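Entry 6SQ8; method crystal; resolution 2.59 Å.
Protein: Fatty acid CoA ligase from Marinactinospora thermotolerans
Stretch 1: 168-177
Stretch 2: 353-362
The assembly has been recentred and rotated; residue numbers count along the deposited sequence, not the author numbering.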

# COMPACT_ATOMS: atom_id res chain seq x y z
N PRO A 168 4.52 -15.92 -4.78
CA PRO A 168 4.87 -15.06 -3.64
C PRO A 168 6.32 -15.05 -3.08
O PRO A 168 6.77 -15.99 -2.43
CB PRO A 168 3.94 -15.58 -2.53
CG PRO A 168 2.74 -16.12 -3.28
CD PRO A 168 3.36 -16.79 -4.48
N LYS A 169 7.03 -13.94 -3.31
CA LYS A 169 8.34 -13.64 -2.72
C LYS A 169 8.13 -12.88 -1.41
O LYS A 169 7.23 -12.08 -1.31
CB LYS A 169 9.12 -12.70 -3.64
CG LYS A 169 9.17 -13.09 -5.11
CD LYS A 169 9.01 -11.93 -6.10
CE LYS A 169 8.15 -12.28 -7.29
NZ LYS A 169 8.39 -11.33 -8.40
N GLY A 170 9.02 -13.09 -0.43
CA GLY A 170 8.97 -12.36 0.84
C GLY A 170 9.91 -11.17 0.84
O GLY A 170 11.11 -11.34 0.86
N VAL A 171 9.34 -9.97 0.82
CA VAL A 171 10.13 -8.74 0.86
C VAL A 171 10.61 -8.52 2.30
O VAL A 171 9.81 -8.33 3.19
CB VAL A 171 9.31 -7.52 0.39
CG1 VAL A 171 10.00 -6.22 0.75
CG2 VAL A 171 9.00 -7.59 -1.10
N ALA A 172 11.93 -8.51 2.49
CA ALA A 172 12.54 -8.26 3.79
C ALA A 172 12.97 -6.80 3.89
O ALA A 172 13.78 -6.34 3.09
CB ALA A 172 13.74 -9.16 3.97
N HIS A 173 12.44 -6.11 4.90
CA HIS A 173 12.77 -4.72 5.17
C HIS A 173 13.57 -4.62 6.47
O HIS A 173 13.19 -5.18 7.52
CB HIS A 173 11.51 -3.85 5.24
CG HIS A 173 11.18 -3.21 3.94
ND1 HIS A 173 10.11 -3.62 3.16
CD2 HIS A 173 11.81 -2.23 3.26
CE1 HIS A 173 10.08 -2.90 2.06
NE2 HIS A 173 11.12 -2.04 2.09
N SER A 174 14.67 -3.86 6.41
CA SER A 174 15.56 -3.69 7.53
C SER A 174 14.92 -2.77 8.57
O SER A 174 14.03 -1.98 8.26
CB SER A 174 16.89 -3.15 7.08
OG SER A 174 16.87 -1.73 6.97
N SER A 175 15.40 -2.87 9.81
CA SER A 175 15.02 -1.94 10.86
C SER A 175 15.44 -0.52 10.47
O SER A 175 14.78 0.44 10.86
CB SER A 175 15.60 -2.35 12.19
OG SER A 175 15.02 -3.56 12.64
N THR A 176 16.54 -0.39 9.72
CA THR A 176 17.03 0.91 9.28
C THR A 176 16.06 1.53 8.28
O THR A 176 15.76 2.72 8.35
CB THR A 176 18.39 0.84 8.59
OG1 THR A 176 19.29 0.13 9.45
CG2 THR A 176 18.96 2.21 8.28
N ALA A 177 15.62 0.71 7.34
CA ALA A 177 14.70 1.12 6.30
C ALA A 177 13.38 1.62 6.92
O ALA A 177 12.87 2.65 6.50
CB ALA A 177 14.49 -0.03 5.34
N SER A 353 17.34 4.30 -2.34
CA SER A 353 16.93 5.04 -1.15
C SER A 353 17.21 4.23 0.11
O SER A 353 17.30 3.00 0.05
CB SER A 353 15.46 5.42 -1.21
OG SER A 353 14.65 4.44 -0.58
N PRO A 354 17.30 4.89 1.29
CA PRO A 354 17.39 4.20 2.57
C PRO A 354 16.16 3.37 2.96
O PRO A 354 16.19 2.72 3.99
CB PRO A 354 17.54 5.33 3.60
CG PRO A 354 16.93 6.52 2.94
CD PRO A 354 17.28 6.35 1.46
N MET A 355 15.09 3.42 2.15
CA MET A 355 13.84 2.75 2.49
C MET A 355 13.69 1.45 1.70
O MET A 355 12.78 0.68 1.97
CB MET A 355 12.65 3.67 2.21
CG MET A 355 12.53 4.78 3.24
SD MET A 355 11.21 5.93 2.89
CE MET A 355 11.90 6.80 1.48
N THR A 356 14.58 1.18 0.74
CA THR A 356 14.41 -0.00 -0.11
C THR A 356 14.69 -1.28 0.67
O THR A 356 15.46 -1.27 1.65
CB THR A 356 15.30 0.02 -1.35
OG1 THR A 356 16.67 0.01 -0.93
CG2 THR A 356 15.01 1.24 -2.21
N MET A 357 14.07 -2.36 0.20
CA MET A 357 14.16 -3.70 0.75
C MET A 357 15.64 -4.10 0.87
O MET A 357 16.48 -3.56 0.17
CB MET A 357 13.42 -4.71 -0.14
CG MET A 357 14.17 -5.06 -1.41
SD MET A 357 13.45 -6.31 -2.50
CE MET A 357 12.42 -7.21 -1.34
N SER A 358 15.92 -5.04 1.77
CA SER A 358 17.22 -5.71 1.84
C SER A 358 17.30 -6.76 0.73
O SER A 358 18.36 -7.00 0.17
CB SER A 358 17.43 -6.35 3.17
OG SER A 358 17.43 -5.37 4.20
N GLY A 359 16.16 -7.35 0.40
CA GLY A 359 16.07 -8.37 -0.62
C GLY A 359 14.89 -9.29 -0.34
O GLY A 359 14.22 -9.17 0.71
N TYR A 360 14.64 -10.20 -1.28
CA TYR A 360 13.66 -11.22 -1.04
C TYR A 360 14.27 -12.22 -0.05
O TYR A 360 15.40 -12.69 -0.23
CB TYR A 360 13.19 -11.87 -2.35
CG TYR A 360 12.54 -10.92 -3.34
CD1 TYR A 360 11.38 -10.24 -3.05
CD2 TYR A 360 13.11 -10.73 -4.59
CE1 TYR A 360 10.81 -9.36 -3.96
CE2 TYR A 360 12.54 -9.87 -5.52
CZ TYR A 360 11.38 -9.19 -5.21
OH TYR A 360 10.83 -8.36 -6.15
N TRP A 361 13.50 -12.50 1.01
CA TRP A 361 13.90 -13.37 2.10
C TRP A 361 14.32 -14.74 1.56
O TRP A 361 13.52 -15.44 0.93
CB TRP A 361 12.75 -13.49 3.10
CG TRP A 361 13.02 -14.44 4.23
CD1 TRP A 361 12.57 -15.73 4.34
CD2 TRP A 361 13.80 -14.18 5.40
NE1 TRP A 361 13.04 -16.28 5.50
CE2 TRP A 361 13.79 -15.35 6.17
CE3 TRP A 361 14.47 -13.06 5.88
CZ2 TRP A 361 14.42 -15.43 7.41
CZ3 TRP A 361 15.13 -13.15 7.09
CH2 TRP A 361 15.09 -14.32 7.85
N ARG A 362 15.59 -15.11 1.83
CA ARG A 362 16.17 -16.41 1.52
C ARG A 362 15.97 -16.74 0.03
O ARG A 362 15.67 -17.88 -0.33
CB ARG A 362 15.55 -17.47 2.43
O HOH W 1 15.58 -2.93 4.20

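What fills the apolar centre of this contact? Val 171 and Tyr 360 form a non-hydrogen-bonded antiparallel pair, so their side chains lie on the same face of the sheet. Val 171 CG2 rests 3.8 Å from Tyr 360 CE1, and both valine methyls crowd Met 357 CE, with Val 171 CG1 at 3.3 Å and Val 171 CG2 at 3.5 Å from it, a tight apolar approach. Lys 169 covers the tyrosine ring with its aliphatic chain: its CD lies over the face, 3.9 Å from the Tyr 360 ring centroid, in a CH-pi contact. On the other face of the sheet, Ala 172 CB meets the edge of the Trp 361 ring, 4.4 Å from CE3.

How do the two backbones hold this packing in register? Three hydrogen bonds join them. Trp 361 N donates to Gly 170 O at 2.7 Å and is almost straight, at 171°; Ala 172 N donates to Gly 359 O at 3.0 Å, and Ser 358 N returns a bond to Ala 172 O at 2.8 Å. Gly 170 O also receives a CA-H...O contact from Tyr 360 CA at 3.2 Å. Gly 359 has backbone angles that would jam a CB against the preceding carbonyl oxygen, which by itself calls for glycine.

What happens where the strand of the first stretch gives way to a helix? Ser 174 caps that helix, its OG accepting from Ala 177 N at 2.8 Å. Ala 177 CA, in turn, approaches Pro 354 O at 3.2 Å in a CA-H...O contact, bringing the helix start against the turn from Ser 353 to Thr 356.

How is the polar edge closed? A water bridges the stretches: it accepts from Ser 174 N at 2.6 Å, donates to Thr 356 O at 3.0 Å and hydrogen-bonds with Ser 358 OG at 3.1 Å.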